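Long-range contacts in thiol-disulfide oxidoreductase (Bacteroides thetaiotaomicron, PDB 3FW2), which probably acts as a thiol-disulfide oxidoreductase of the TlpA-like family, this chain being its C-terminal, thioredoxin-like domain: residues L16-G21 against D94-C99; I38-S43 against L73-D78; V79-W84 against C99-L104. All coordinates share one frame; numbering follows the deposited sequence.

Contact 1. Residues L16-G21 against D94-C99; sequences LPNAKG and DWEQVC
The backbones of L16-G21 and D94-C99 run steeply across each other, their end-to-end directions 109° apart, and come closest where N18 passes V98. One backbone hydrogen bond ties them: C99 N gives to P17 O over 3.0 Å, nearly along the carbonyl axis. Just beyond it the carbonyl of Q97 faces N18 CA at 3.2 Å, a CA-H...O contact. From N18 the chain folds into a type I turn that closes on G21. One water accepts from A19 N and donates to Q97 O; another lies 3.0 Å from both N18 O and C99 O.

Among the side chains, V98 points at the other segment and crosses L16 at about a right angle. Its CG2 meets L16 CB at 3.7 Å, while CG1 sits against the carbonyl oxygen of L16. I75 and I24 also pack on V98, so this small apolar patch joins the edge strand 96-98 to the two-stranded sheet of 16-17 and 23-24. The polar partner is N18, whose CG takes the crowded position between N and carbonyl carbon (chi1 70°). Its ND2 reaches E96 OE2 at 3.2 Å; the acceptor lies in the amide plane but is met from above the carboxylate plane. E96 is bent at chi2, and its OE1 turns back to take Q97 N at 2.9 Å with the anti lone pair, so both oxygens are held.

N18 ND2 also donates to E22, so one neutral amide is shared by two carboxylates; if both are charged, it would probably ease their mutual repulsion.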
ATOM      1  N   LEU A  16      10.908  13.789  -7.841  1.00 11.03           N
ATOM      2  CA  LEU A  16      11.270  12.733  -6.925  1.00 11.74           C
ATOM      3  C   LEU A  16      12.718  12.331  -7.077  1.00 11.25           C
ATOM      4  O   LEU A  16      13.207  12.212  -8.224  1.00 10.06           O
ATOM      5  CB  LEU A  16      10.350  11.517  -7.214  1.00 12.01           C
ATOM      6  CG  LEU A  16       8.869  11.718  -6.897  1.00 13.51           C
ATOM      7  CD1 LEU A  16       7.963  10.621  -7.513  1.00 14.08           C
ATOM      8  CD2 LEU A  16       8.609  11.856  -5.398  1.00 14.71           C
ATOM      9  N   PRO A  17      13.402  12.055  -5.961  1.00 11.33           N
ATOM     10  CA  PRO A  17      14.847  11.760  -6.043  1.00 11.87           C
ATOM     11  C   PRO A  17      15.188  10.327  -6.440  1.00 11.52           C
ATOM     12  O   PRO A  17      14.523   9.389  -5.964  1.00 11.70           O
ATOM     13  CB  PRO A  17      15.327  12.031  -4.615  1.00 12.32           C
ATOM     14  CG  PRO A  17      14.142  11.741  -3.748  1.00 13.13           C
ATOM     15  CD  PRO A  17      12.948  12.142  -4.556  1.00 12.15           C
ATOM     16  N   ASN A  18      16.155  10.176  -7.325  1.00 11.44           N
ATOM     17  CA  ASN A  18      16.723   8.892  -7.699  1.00 12.22           C
ATOM     18  C   ASN A  18      17.730   8.400  -6.651  1.00 12.81           C
ATOM     19  O   ASN A  18      17.834   9.015  -5.577  1.00 12.37           O
ATOM     20  CB  ASN A  18      17.262   8.913  -9.120  1.00 12.95           C
ATOM     21  CG  ASN A  18      18.505   9.767  -9.279  1.00 13.13           C
ATOM     22  OD1 ASN A  18      19.108  10.191  -8.292  1.00 13.18           O
ATOM     23  ND2 ASN A  18      18.913   9.969 -10.543  1.00 12.94           N
ATOM     24  N   ALA A  19      18.444   7.314  -6.918  1.00 14.61           N
ATOM     25  CA  ALA A  19      19.289   6.746  -5.884  1.00 16.93           C
ATOM     26  C   ALA A  19      20.439   7.674  -5.511  1.00 19.42           C
ATOM     27  O   ALA A  19      20.894   7.674  -4.378  1.00 22.22           O
ATOM     28  CB  ALA A  19      19.813   5.340  -6.301  1.00 17.75           C
ATOM     29  N   LYS A  20      20.849   8.520  -6.452  1.00 19.76           N
ATOM     30  CA  LYS A  20      21.879   9.516  -6.179  1.00 20.96           C
ATOM     31  C   LYS A  20      21.309  10.814  -5.626  1.00 19.99           C
ATOM     32  O   LYS A  20      22.057  11.732  -5.458  1.00 21.51           O
ATOM     33  CB  LYS A  20      22.619   9.814  -7.471  1.00 21.33           C
ATOM     34  CG  LYS A  20      23.390   8.647  -8.019  1.00 26.62           C
ATOM     35  CD  LYS A  20      23.682   8.916  -9.478  1.00 33.00           C
ATOM     36  CE  LYS A  20      24.968   8.289  -9.988  1.00 36.52           C
ATOM     37  NZ  LYS A  20      24.802   8.041 -11.484  1.00 40.41           N
ATOM     38  N   GLY A  21      19.995  10.894  -5.401  1.00 18.61           N
ATOM     39  CA  GLY A  21      19.316  12.056  -4.863  1.00 17.98           C
ATOM     40  C   GLY A  21      18.997  13.162  -5.851  1.00 16.96           C
ATOM     41  O   GLY A  21      18.594  14.250  -5.452  1.00 17.76           O
ATOM     42  N   ASP A  94      16.350  -1.964 -13.720  1.00 12.45           N
ATOM     43  CA  ASP A  94      17.451  -1.234 -14.306  1.00 15.01           C
ATOM     44  C   ASP A  94      17.096   0.096 -14.999  1.00 13.46           C
ATOM     45  O   ASP A  94      17.978   0.871 -15.334  1.00 14.66           O
ATOM     46  CB  ASP A  94      18.183  -2.116 -15.341  1.00 15.63           C
ATOM     47  CG  ASP A  94      18.955  -3.262 -14.726  1.00 21.53           C
ATOM     48  OD1 ASP A  94      19.260  -3.200 -13.517  1.00 25.05           O
ATOM     49  OD2 ASP A  94      19.205  -4.231 -15.511  1.00 30.12           O
ATOM     50  N   TRP A  95      15.811   0.334 -15.214  1.00 12.99           N
ATOM     51  CA  TRP A  95      15.296   1.639 -15.618  1.00 11.03           C
ATOM     52  C   TRP A  95      15.340   2.581 -14.452  1.00 11.38           C
ATOM     53  O   TRP A  95      15.588   2.184 -13.307  1.00 11.13           O
ATOM     54  CB  TRP A  95      13.892   1.527 -16.185  1.00 10.44           C
ATOM     55  CG  TRP A  95      12.855   0.806 -15.339  1.00 10.88           C
ATOM     56  CD1 TRP A  95      11.815   1.414 -14.667  1.00 11.42           C
ATOM     57  CD2 TRP A  95      12.641  -0.612 -15.174  1.00 10.95           C
ATOM     58  NE1 TRP A  95      11.075   0.481 -14.020  1.00 10.23           N
ATOM     59  CE2 TRP A  95      11.550  -0.763 -14.322  1.00  9.84           C
ATOM     60  CE3 TRP A  95      13.311  -1.779 -15.626  1.00 10.99           C
ATOM     61  CZ2 TRP A  95      11.078  -2.011 -13.917  1.00 12.33           C
ATOM     62  CZ3 TRP A  95      12.860  -3.006 -15.203  1.00 12.71           C
ATOM     63  CH2 TRP A  95      11.739  -3.113 -14.370  1.00 10.93           C
ATOM     64  N   GLU A  96      15.154   3.858 -14.736  1.00 12.18           N
ATOM     65  CA  GLU A  96      15.318   4.868 -13.662  1.00 12.42           C
ATOM     66  C   GLU A  96      14.354   4.575 -12.517  1.00 11.93           C
ATOM     67  O   GLU A  96      13.215   4.192 -12.733  1.00  9.88           O
ATOM     68  CB  GLU A  96      15.079   6.267 -14.203  1.00 13.42           C
ATOM     69  CG  GLU A  96      15.304   7.408 -13.183  1.00 14.73           C
ATOM     70  CD  GLU A  96      16.702   7.474 -12.592  1.00 19.46           C
ATOM     71  OE1 GLU A  96      17.107   6.568 -11.811  1.00 20.48           O
ATOM     72  OE2 GLU A  96      17.399   8.451 -12.908  1.00 20.17           O
ATOM     73  N   GLN A  97      14.836   4.785 -11.303  1.00 11.35           N
ATOM     74  CA  GLN A  97      14.115   4.484 -10.086  1.00 11.60           C
ATOM     75  C   GLN A  97      14.154   5.689  -9.139  1.00 10.76           C
ATOM     76  O   GLN A  97      15.216   6.284  -8.878  1.00 11.01           O
ATOM     77  CB  GLN A  97      14.725   3.311  -9.371  1.00 10.90           C
ATOM     78  CG  GLN A  97      14.789   2.056 -10.171  1.00 10.18           C
ATOM     79  CD  GLN A  97      13.396   1.483 -10.512  1.00 11.69           C
ATOM     80  OE1 GLN A  97      12.482   1.556  -9.692  1.00 11.38           O
ATOM     81  NE2 GLN A  97      13.258   0.933 -11.726  1.00 11.89           N
ATOM     82  N   VAL A  98      12.995   6.059  -8.634  1.00 11.04           N
ATOM     83  CA  VAL A  98      12.891   7.153  -7.649  1.00 10.03           C
ATOM     84  C   VAL A  98      12.054   6.752  -6.442  1.00 10.46           C
ATOM     85  O   VAL A  98      11.231   5.807  -6.516  1.00  8.53           O
ATOM     86  CB  VAL A  98      12.299   8.428  -8.302  1.00  8.94           C
ATOM     87  CG1 VAL A  98      13.192   8.975  -9.489  1.00  8.87           C
ATOM     88  CG2 VAL A  98      10.850   8.208  -8.731  1.00  8.22           C
ATOM     89  N   CYS A  99      12.294   7.462  -5.313  1.00 10.18           N
ATOM     90  CA  CYS A  99      11.608   7.214  -4.069  1.00  9.20           C
ATOM     91  C   CYS A  99      11.907   8.358  -3.101  1.00 10.11           C
ATOM     92  O   CYS A  99      13.055   8.699  -2.932  1.00 11.31           O
ATOM     93  CB  CYS A  99      12.092   5.881  -3.464  1.00  9.61           C
ATOM     94  SG  CYS A  99      11.178   5.422  -1.973  1.00 10.22           S
TER
HETATM   95  O   HOH W   1      16.014   8.671  -3.187  1.00 11.91           O
HETATM   96  O   HOH W   2      17.904   5.526  -9.029  1.00 20.00           O

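Contact 2. Residues I38-S43 against L73-D78; sequences INFWAS and LGISLD
L73 opens the pairing: its carbonyl receives N39 N at 2.9 Å, while its side chain lies beside I38 on the sheet face that also carries F40 and I75. G74 comes next, on the face of N39, W41 and S76. With no side chain there, the amide of N39 can lie down over it, ND2 coming to 3.3 Å from G74 CA.

I75 is held through both its N and its O, the N donating to N39 O at 2.7 Å, almost straight along the carbonyl axis, and the O accepting from W41 N. Its CD1 touches I38 CG2 at 3.6 Å, and its branches run alongside the F40 ring, which points the same way. These are adjacent parallel central strands of the thioredoxin fold, crossing at -26° and connected by helix 48-64 in a beta-alpha-beta unit.

S76 sets its CB over one face of the W41 indole, 4.0 Å from the centroid of the five-membered ring, a CH-pi contact. The OG, anti to the backbone N, takes D78 N in an ST turn. At L77 the ladder makes its last bond, L77 N to W41 O, and L77 CB lies 4.3 Å from A42 CB.

D78 then turns its carboxylate back to S43, just before W44. OD2 accepts from S43 N at 2.9 Å and from S76 OG, and OD1 takes the S43 hydroxyl at 2.6 Å, all from above the carboxylate plane. An alanine here would remove all three acceptor bonds and would probably loosen the loop at S43 from the turn at S76-D78. The W41 side chain crosses that of D78 obliquely, the indole and carboxylate planes 83° apart, with OD2 over the ring face.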
ATOM      1  N   ILE A  38       5.176   4.777 -16.284  1.00  9.48           N
ATOM      2  CA  ILE A  38       5.504   4.957 -14.855  1.00  9.73           C
ATOM      3  C   ILE A  38       4.932   3.791 -14.099  1.00  8.86           C
ATOM      4  O   ILE A  38       3.724   3.518 -14.241  1.00  9.82           O
ATOM      5  CB  ILE A  38       4.925   6.220 -14.270  1.00  9.37           C
ATOM      6  CG1 ILE A  38       5.472   7.472 -14.984  1.00 12.34           C
ATOM      7  CG2 ILE A  38       5.250   6.320 -12.796  1.00 11.15           C
ATOM      8  CD1 ILE A  38       4.855   8.790 -14.413  1.00 12.46           C
ATOM      9  N   ASN A  39       5.799   3.006 -13.434  1.00  9.07           N
ATOM     10  CA  ASN A  39       5.341   1.883 -12.608  1.00  8.88           C
ATOM     11  C   ASN A  39       5.530   2.174 -11.121  1.00  9.96           C
ATOM     12  O   ASN A  39       6.573   2.727 -10.684  1.00  9.14           O
ATOM     13  CB  ASN A  39       5.974   0.565 -13.020  1.00  9.11           C
ATOM     14  CG  ASN A  39       7.430   0.426 -12.570  1.00  9.66           C
ATOM     15  OD1 ASN A  39       7.745  -0.282 -11.569  1.00 13.38           O
ATOM     16  ND2 ASN A  39       8.295   1.059 -13.271  1.00  6.06           N
ATOM     17  N   PHE A  40       4.544   1.798 -10.344  1.00  8.71           N
ATOM     18  CA  PHE A  40       4.549   2.009  -8.907  1.00 10.00           C
ATOM     19  C   PHE A  40       4.655   0.654  -8.177  1.00  9.00           C
ATOM     20  O   PHE A  40       4.011  -0.328  -8.563  1.00  8.65           O
ATOM     21  CB  PHE A  40       3.245   2.646  -8.447  1.00 10.65           C
ATOM     22  CG  PHE A  40       3.019   4.059  -8.953  1.00 10.70           C
ATOM     23  CD1 PHE A  40       3.433   5.143  -8.222  1.00 11.15           C
ATOM     24  CD2 PHE A  40       2.452   4.280 -10.177  1.00 12.05           C
ATOM     25  CE1 PHE A  40       3.220   6.448  -8.676  1.00 15.41           C
ATOM     26  CE2 PHE A  40       2.261   5.601 -10.630  1.00 14.69           C
ATOM     27  CZ  PHE A  40       2.652   6.651  -9.858  1.00  9.57           C
ATOM     28  N   TRP A  41       5.480   0.614  -7.130  1.00  8.56           N
ATOM     29  CA  TRP A  41       5.795  -0.636  -6.461  1.00  8.48           C
ATOM     30  C   TRP A  41       6.358  -0.303  -5.081  1.00  8.42           C
ATOM     31  O   TRP A  41       6.540   0.871  -4.726  1.00  8.54           O
ATOM     32  CB  TRP A  41       6.858  -1.405  -7.263  1.00  8.82           C
ATOM     33  CG  TRP A  41       8.200  -0.742  -7.319  1.00  6.82           C
ATOM     34  CD1 TRP A  41       8.530   0.396  -8.004  1.00 10.87           C
ATOM     35  CD2 TRP A  41       9.381  -1.123  -6.596  1.00  7.81           C
ATOM     36  NE1 TRP A  41       9.837   0.725  -7.779  1.00 11.09           N
ATOM     37  CE2 TRP A  41      10.387  -0.174  -6.917  1.00  9.86           C
ATOM     38  CE3 TRP A  41       9.693  -2.179  -5.750  1.00  9.85           C
ATOM     39  CZ2 TRP A  41      11.686  -0.271  -6.415  1.00 11.58           C
ATOM     40  CZ3 TRP A  41      10.966  -2.274  -5.242  1.00  9.95           C
ATOM     41  CH2 TRP A  41      11.942  -1.311  -5.558  1.00  9.17           C
ATOM     42  N   ALA A  42       6.664  -1.334  -4.308  1.00  8.64           N
ATOM     43  CA  ALA A  42       7.457  -1.175  -3.098  1.00  8.64           C
ATOM     44  C   ALA A  42       8.130  -2.462  -2.716  1.00  9.12           C
ATOM     45  O   ALA A  42       7.592  -3.570  -2.920  1.00  8.81           O
ATOM     46  CB  ALA A  42       6.595  -0.710  -1.905  1.00  9.18           C
ATOM     47  N   SER A  43       9.314  -2.369  -2.109  1.00  9.69           N
ATOM     48  CA  SER A  43      10.017  -3.573  -1.691  1.00 10.12           C
ATOM     49  C   SER A  43       9.282  -4.331  -0.581  1.00 11.50           C
ATOM     50  O   SER A  43       9.453  -5.531  -0.390  1.00 12.45           O
ATOM     51  CB  SER A  43      11.473  -3.232  -1.289  1.00 10.92           C
ATOM     52  OG  SER A  43      11.527  -2.783   0.061  1.00 11.00           O
ATOM     53  N   LEU A  73       9.942   4.842 -15.880  1.00  9.83           N
ATOM     54  CA  LEU A  73      10.311   5.349 -14.568  1.00  9.40           C
ATOM     55  C   LEU A  73       9.609   4.478 -13.512  1.00  9.80           C
ATOM     56  O   LEU A  73       8.403   4.368 -13.540  1.00 10.08           O
ATOM     57  CB  LEU A  73       9.802   6.785 -14.348  1.00  9.65           C
ATOM     58  CG  LEU A  73      10.101   7.428 -12.998  1.00 11.90           C
ATOM     59  CD1 LEU A  73      11.606   7.477 -12.717  1.00 10.07           C
ATOM     60  CD2 LEU A  73       9.445   8.834 -12.946  1.00 10.03           C
ATOM     61  N   GLY A  74      10.365   3.997 -12.534  1.00  9.35           N
ATOM     62  CA  GLY A  74       9.803   3.280 -11.399  1.00 10.04           C
ATOM     63  C   GLY A  74       9.737   4.230 -10.222  1.00  9.71           C
ATOM     64  O   GLY A  74      10.732   4.874  -9.862  1.00  9.77           O
ATOM     65  N   ILE A  75       8.566   4.283  -9.611  1.00  9.04           N
ATOM     66  CA  ILE A  75       8.318   5.050  -8.405  1.00  9.66           C
ATOM     67  C   ILE A  75       7.999   4.106  -7.265  1.00 10.17           C
ATOM     68  O   ILE A  75       7.006   3.362  -7.311  1.00  9.77           O
ATOM     69  CB  ILE A  75       7.179   6.027  -8.591  1.00  9.48           C
ATOM     70  CG1 ILE A  75       7.520   7.038  -9.708  1.00  9.77           C
ATOM     71  CG2 ILE A  75       6.886   6.725  -7.273  1.00  9.74           C
ATOM     72  CD1 ILE A  75       6.510   8.117  -9.968  1.00 12.16           C
ATOM     73  N   SER A  76       8.851   4.088  -6.256  1.00  8.20           N
ATOM     74  CA  SER A  76       8.625   3.236  -5.104  1.00  8.90           C
ATOM     75  C   SER A  76       7.915   3.937  -3.971  1.00  9.15           C
ATOM     76  O   SER A  76       8.172   5.124  -3.701  1.00 10.24           O
ATOM     77  CB  SER A  76       9.926   2.692  -4.561  1.00 10.06           C
ATOM     78  OG  SER A  76       9.702   1.894  -3.383  1.00 10.10           O
ATOM     79  N   LEU A  77       7.081   3.171  -3.281  1.00  8.63           N
ATOM     80  CA  LEU A  77       6.438   3.595  -2.047  1.00  9.33           C
ATOM     81  C   LEU A  77       7.126   3.004  -0.814  1.00  8.25           C
ATOM     82  O   LEU A  77       6.534   2.910   0.279  1.00  9.05           O
ATOM     83  CB  LEU A  77       4.932   3.295  -2.095  1.00 10.39           C
ATOM     84  CG  LEU A  77       4.237   3.888  -3.308  1.00  9.79           C
ATOM     85  CD1 LEU A  77       2.760   3.486  -3.242  1.00 10.72           C
ATOM     86  CD2 LEU A  77       4.394   5.425  -3.426  1.00 10.29           C
ATOM     87  N   ASP A  78       8.385   2.628  -0.955  1.00  8.91           N
ATOM     88  CA  ASP A  78       9.203   2.248   0.192  1.00  8.74           C
ATOM     89  C   ASP A  78       9.397   3.417   1.183  1.00  9.38           C
ATOM     90  O   ASP A  78       9.385   4.616   0.803  1.00  9.45           O
ATOM     91  CB  ASP A  78      10.586   1.790  -0.248  1.00  8.12           C
ATOM     92  CG  ASP A  78      10.618   0.352  -0.667  1.00  9.70           C
ATOM     93  OD1 ASP A  78      10.391  -0.492   0.211  1.00 11.46           O
ATOM     94  OD2 ASP A  78      10.874   0.059  -1.838  1.00  9.64           O
TER

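Contact 3. Residues V79-W84 against C99-L104; sequences VDKQQW and CDFGGL
Aromatic contacts carry most of this interface. The W84 indole, its CG anti to the backbone N (chi1 174°), extends from the first turn of helix 81-90 and lies against C99. C99 CB stands over the centre of the six-membered ring, 3.6 Å from its centroid, in a CH-pi contact, and SG sits almost squarely above the five-membered ring at 4.4 Å from that centroid. F101 presents its edge to the W84 face in an offset edge-to-face pair, with centroids 5.5 Å apart and planes at 75°.

Among the apolar contacts, K81 lays the start of its extended chain against the tip of the F101 ring, CB 3.6 Å from F101 CE1. Farther along, V79 CG1 rests on G103 CA at 3.6 Å; a CB at G103 would collide with that methyl.

No direct hydrogen bond crosses between the segments. Instead a water donates to V79 O at 2.7 Å and to F101 O. The other polar bonds shape each segment on its own: F101 N gives to C99 SG at 3.5 Å, and D100 OD1 takes G102 N in an Asx turn, while also bonding S106. Y115 of the second subunit packs on V79, ahead of the helix.

D80 is the N-cap of helix 81-90, its OD2 using the anti lone pair to accept Q83 N. A capped helix start whose tryptophan is covered by the loop after the next strand fits the beta-alpha-beta crossover from strand 70-76 through helix 81-90 to strand 96-98 of this thioredoxin-like domain.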
ATOM      1  N   VAL A  79       9.626   3.041   2.433  1.00  9.40           N
ATOM      2  CA  VAL A  79       9.993   4.001   3.493  1.00  9.66           C
ATOM      3  C   VAL A  79      11.430   3.870   3.912  1.00 10.87           C
ATOM      4  O   VAL A  79      11.985   4.793   4.544  1.00 10.95           O
ATOM      5  CB  VAL A  79       9.118   3.829   4.712  1.00 11.39           C
ATOM      6  CG1 VAL A  79       7.653   4.313   4.356  1.00 12.65           C
ATOM      7  CG2 VAL A  79       9.223   2.413   5.252  1.00 11.50           C
ATOM      8  N   ASP A  80      12.068   2.765   3.544  1.00 11.67           N
ATOM      9  CA  ASP A  80      13.440   2.435   3.961  1.00 12.74           C
ATOM     10  C   ASP A  80      14.364   2.454   2.729  1.00 11.97           C
ATOM     11  O   ASP A  80      14.198   1.677   1.765  1.00 11.53           O
ATOM     12  CB  ASP A  80      13.480   1.079   4.631  1.00 12.46           C
ATOM     13  CG  ASP A  80      14.879   0.723   5.203  1.00 18.22           C
ATOM     14  OD1 ASP A  80      15.049   0.793   6.438  1.00 20.79           O
ATOM     15  OD2 ASP A  80      15.779   0.333   4.454  1.00 14.64           O
ATOM     16  N   LYS A  81      15.341   3.373   2.749  1.00 10.40           N
ATOM     17  CA  LYS A  81      16.162   3.554   1.583  1.00 11.33           C
ATOM     18  C   LYS A  81      17.013   2.315   1.227  1.00 11.51           C
ATOM     19  O   LYS A  81      17.142   1.967   0.033  1.00 10.90           O
ATOM     20  CB  LYS A  81      17.035   4.764   1.825  1.00 12.40           C
ATOM     21  CG  LYS A  81      18.003   5.089   0.765  1.00 17.12           C
ATOM     22  CD  LYS A  81      18.808   6.301   1.261  1.00 22.83           C
ATOM     23  CE  LYS A  81      19.294   7.091   0.115  1.00 28.07           C
ATOM     24  NZ  LYS A  81      19.933   8.379   0.604  1.00 33.69           N
ATOM     25  N   GLN A  82      17.554   1.643   2.238  1.00 13.17           N
ATOM     26  CA  GLN A  82      18.384   0.477   1.988  1.00 13.50           C
ATOM     27  C   GLN A  82      17.581  -0.685   1.463  1.00 12.58           C
ATOM     28  O   GLN A  82      18.027  -1.351   0.529  1.00 14.28           O
ATOM     29  CB  GLN A  82      19.196   0.006   3.209  1.00 15.13           C
ATOM     30  CG  GLN A  82      20.320  -0.955   2.775  1.00 17.60           C
ATOM     31  CD  GLN A  82      21.308  -0.282   1.805  1.00 20.64           C
ATOM     32  OE1 GLN A  82      21.843   0.762   2.123  1.00 26.21           O
ATOM     33  NE2 GLN A  82      21.483  -0.838   0.595  1.00 20.24           N
ATOM     34  N   GLN A  83      16.363  -0.875   1.971  1.00 12.62           N
ATOM     35  CA  GLN A  83      15.492  -1.921   1.444  1.00 11.76           C
ATOM     36  C   GLN A  83      15.136  -1.650  -0.014  1.00 11.03           C
ATOM     37  O   GLN A  83      15.078  -2.603  -0.844  1.00 10.44           O
ATOM     38  CB  GLN A  83      14.263  -2.113   2.302  1.00 12.83           C
ATOM     39  CG  GLN A  83      14.627  -2.719   3.612  1.00 15.84           C
ATOM     40  CD  GLN A  83      13.549  -2.588   4.620  1.00 19.18           C
ATOM     41  OE1 GLN A  83      12.367  -2.633   4.294  1.00 20.74           O
ATOM     42  NE2 GLN A  83      13.942  -2.422   5.889  1.00 20.35           N
ATOM     43  N   TRP A  84      14.908  -0.373  -0.338  1.00  9.84           N
ATOM     44  CA  TRP A  84      14.604   0.061  -1.696  1.00 10.21           C
ATOM     45  C   TRP A  84      15.777  -0.230  -2.626  1.00 10.96           C
ATOM     46  O   TRP A  84      15.633  -0.884  -3.670  1.00 10.66           O
ATOM     47  CB  TRP A  84      14.264   1.561  -1.697  1.00  9.95           C
ATOM     48  CG  TRP A  84      14.065   2.177  -3.016  1.00 10.17           C
ATOM     49  CD1 TRP A  84      13.191   1.817  -3.983  1.00  9.46           C
ATOM     50  CD2 TRP A  84      14.788   3.287  -3.508  1.00  8.16           C
ATOM     51  NE1 TRP A  84      13.303   2.664  -5.061  1.00 10.63           N
ATOM     52  CE2 TRP A  84      14.291   3.578  -4.796  1.00 11.91           C
ATOM     53  CE3 TRP A  84      15.820   4.067  -2.981  1.00 11.41           C
ATOM     54  CZ2 TRP A  84      14.752   4.618  -5.556  1.00  9.67           C
ATOM     55  CZ3 TRP A  84      16.289   5.134  -3.757  1.00 10.35           C
ATOM     56  CH2 TRP A  84      15.748   5.408  -5.020  1.00 12.97           C
ATOM     57  N   CYS A  99      12.294   7.462  -5.313  1.00 10.18           N
ATOM     58  CA  CYS A  99      11.608   7.214  -4.069  1.00  9.20           C
ATOM     59  C   CYS A  99      11.907   8.358  -3.101  1.00 10.11           C
ATOM     60  O   CYS A  99      13.055   8.699  -2.932  1.00 11.31           O
ATOM     61  CB  CYS A  99      12.092   5.881  -3.464  1.00  9.61           C
ATOM     62  SG  CYS A  99      11.178   5.422  -1.973  1.00 10.22           S
ATOM     63  N   ASP A 100      10.888   8.921  -2.472  1.00 11.10           N
ATOM     64  CA  ASP A 100      11.095  10.010  -1.503  1.00 12.15           C
ATOM     65  C   ASP A 100      10.883   9.517  -0.077  1.00 11.96           C
ATOM     66  O   ASP A 100      10.951  10.281   0.881  1.00 11.22           O
ATOM     67  CB  ASP A 100      10.256  11.234  -1.830  1.00 12.24           C
ATOM     68  CG  ASP A 100       8.794  11.063  -1.566  1.00 12.90           C
ATOM     69  OD1 ASP A 100       8.339   9.986  -1.115  1.00 12.63           O
ATOM     70  OD2 ASP A 100       8.055  12.063  -1.833  1.00 12.80           O
ATOM     71  N   PHE A 101      10.697   8.209   0.086  1.00 10.94           N
ATOM     72  CA  PHE A 101      10.512   7.565   1.392  1.00  9.88           C
ATOM     73  C   PHE A 101       9.337   7.994   2.204  1.00 10.45           C
ATOM     74  O   PHE A 101       9.236   7.636   3.388  1.00 12.00           O
ATOM     75  CB  PHE A 101      11.853   7.596   2.201  1.00 10.22           C
ATOM     76  CG  PHE A 101      12.995   7.319   1.326  1.00 11.41           C
ATOM     77  CD1 PHE A 101      13.150   6.044   0.785  1.00 15.41           C
ATOM     78  CD2 PHE A 101      13.836   8.331   0.903  1.00 15.45           C
ATOM     79  CE1 PHE A 101      14.127   5.794  -0.108  1.00 13.49           C
ATOM     80  CE2 PHE A 101      14.852   8.065   0.006  1.00 14.98           C
ATOM     81  CZ  PHE A 101      14.984   6.810  -0.499  1.00 14.02           C
ATOM     82  N   GLY A 102       8.371   8.631   1.582  1.00 11.35           N
ATOM     83  CA  GLY A 102       7.118   8.965   2.296  1.00 11.53           C
ATOM     84  C   GLY A 102       6.173   7.767   2.423  1.00 11.72           C
ATOM     85  O   GLY A 102       5.200   7.816   3.164  1.00 11.69           O
ATOM     86  N   GLY A 103       6.423   6.714   1.644  1.00 10.85           N
ATOM     87  CA  GLY A 103       5.536   5.554   1.681  1.00 11.12           C
ATOM     88  C   GLY A 103       4.158   5.789   1.150  1.00 11.09           C
ATOM     89  O   GLY A 103       3.952   6.543   0.183  1.00 11.12           O
ATOM     90  N   LEU A 104       3.132   5.179   1.778  1.00 12.50           N
ATOM     91  CA  LEU A 104       1.769   5.507   1.413  1.00 15.60           C
ATOM     92  C   LEU A 104       1.402   6.955   1.673  1.00 16.96           C
ATOM     93  O   LEU A 104       0.421   7.428   1.181  1.00 18.13           O
ATOM     94  CB  LEU A 104       0.763   4.604   2.144  1.00 15.60           C
ATOM     95  CG  LEU A 104       1.034   3.164   1.784  1.00 15.92           C
ATOM     96  CD1 LEU A 104       0.181   2.149   2.702  1.00 18.36           C
ATOM     97  CD2 LEU A 104       0.935   2.823   0.299  1.00 18.43           C
TER
HETATM   98  O   HOH W   3      10.881   7.025   5.654  1.00 27.63           O

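Contact 2 is the core of the three, its centre about 6 Å from the chain centre, and works mainly through a regular parallel ladder that ends in the S43-D78 polar cluster. Contacts 1 and 3 are centred farther out, at about 11 and 15 Å, with irregular backbones and bridging waters; contact 1 is still buried, contact 3 only partly so. Amide meets carboxylate in contact 1, rings and sulfur meet in contact 3. Strand 96-98 bonds to G74, so contact 1 extends the sheet of contact 2 to its edge. C99 belongs to both outer contacts, while W84 of contact 3 packs on W41 and S76 of contact 2. Contact 3 also borders the second subunit, which does not touch contact 1.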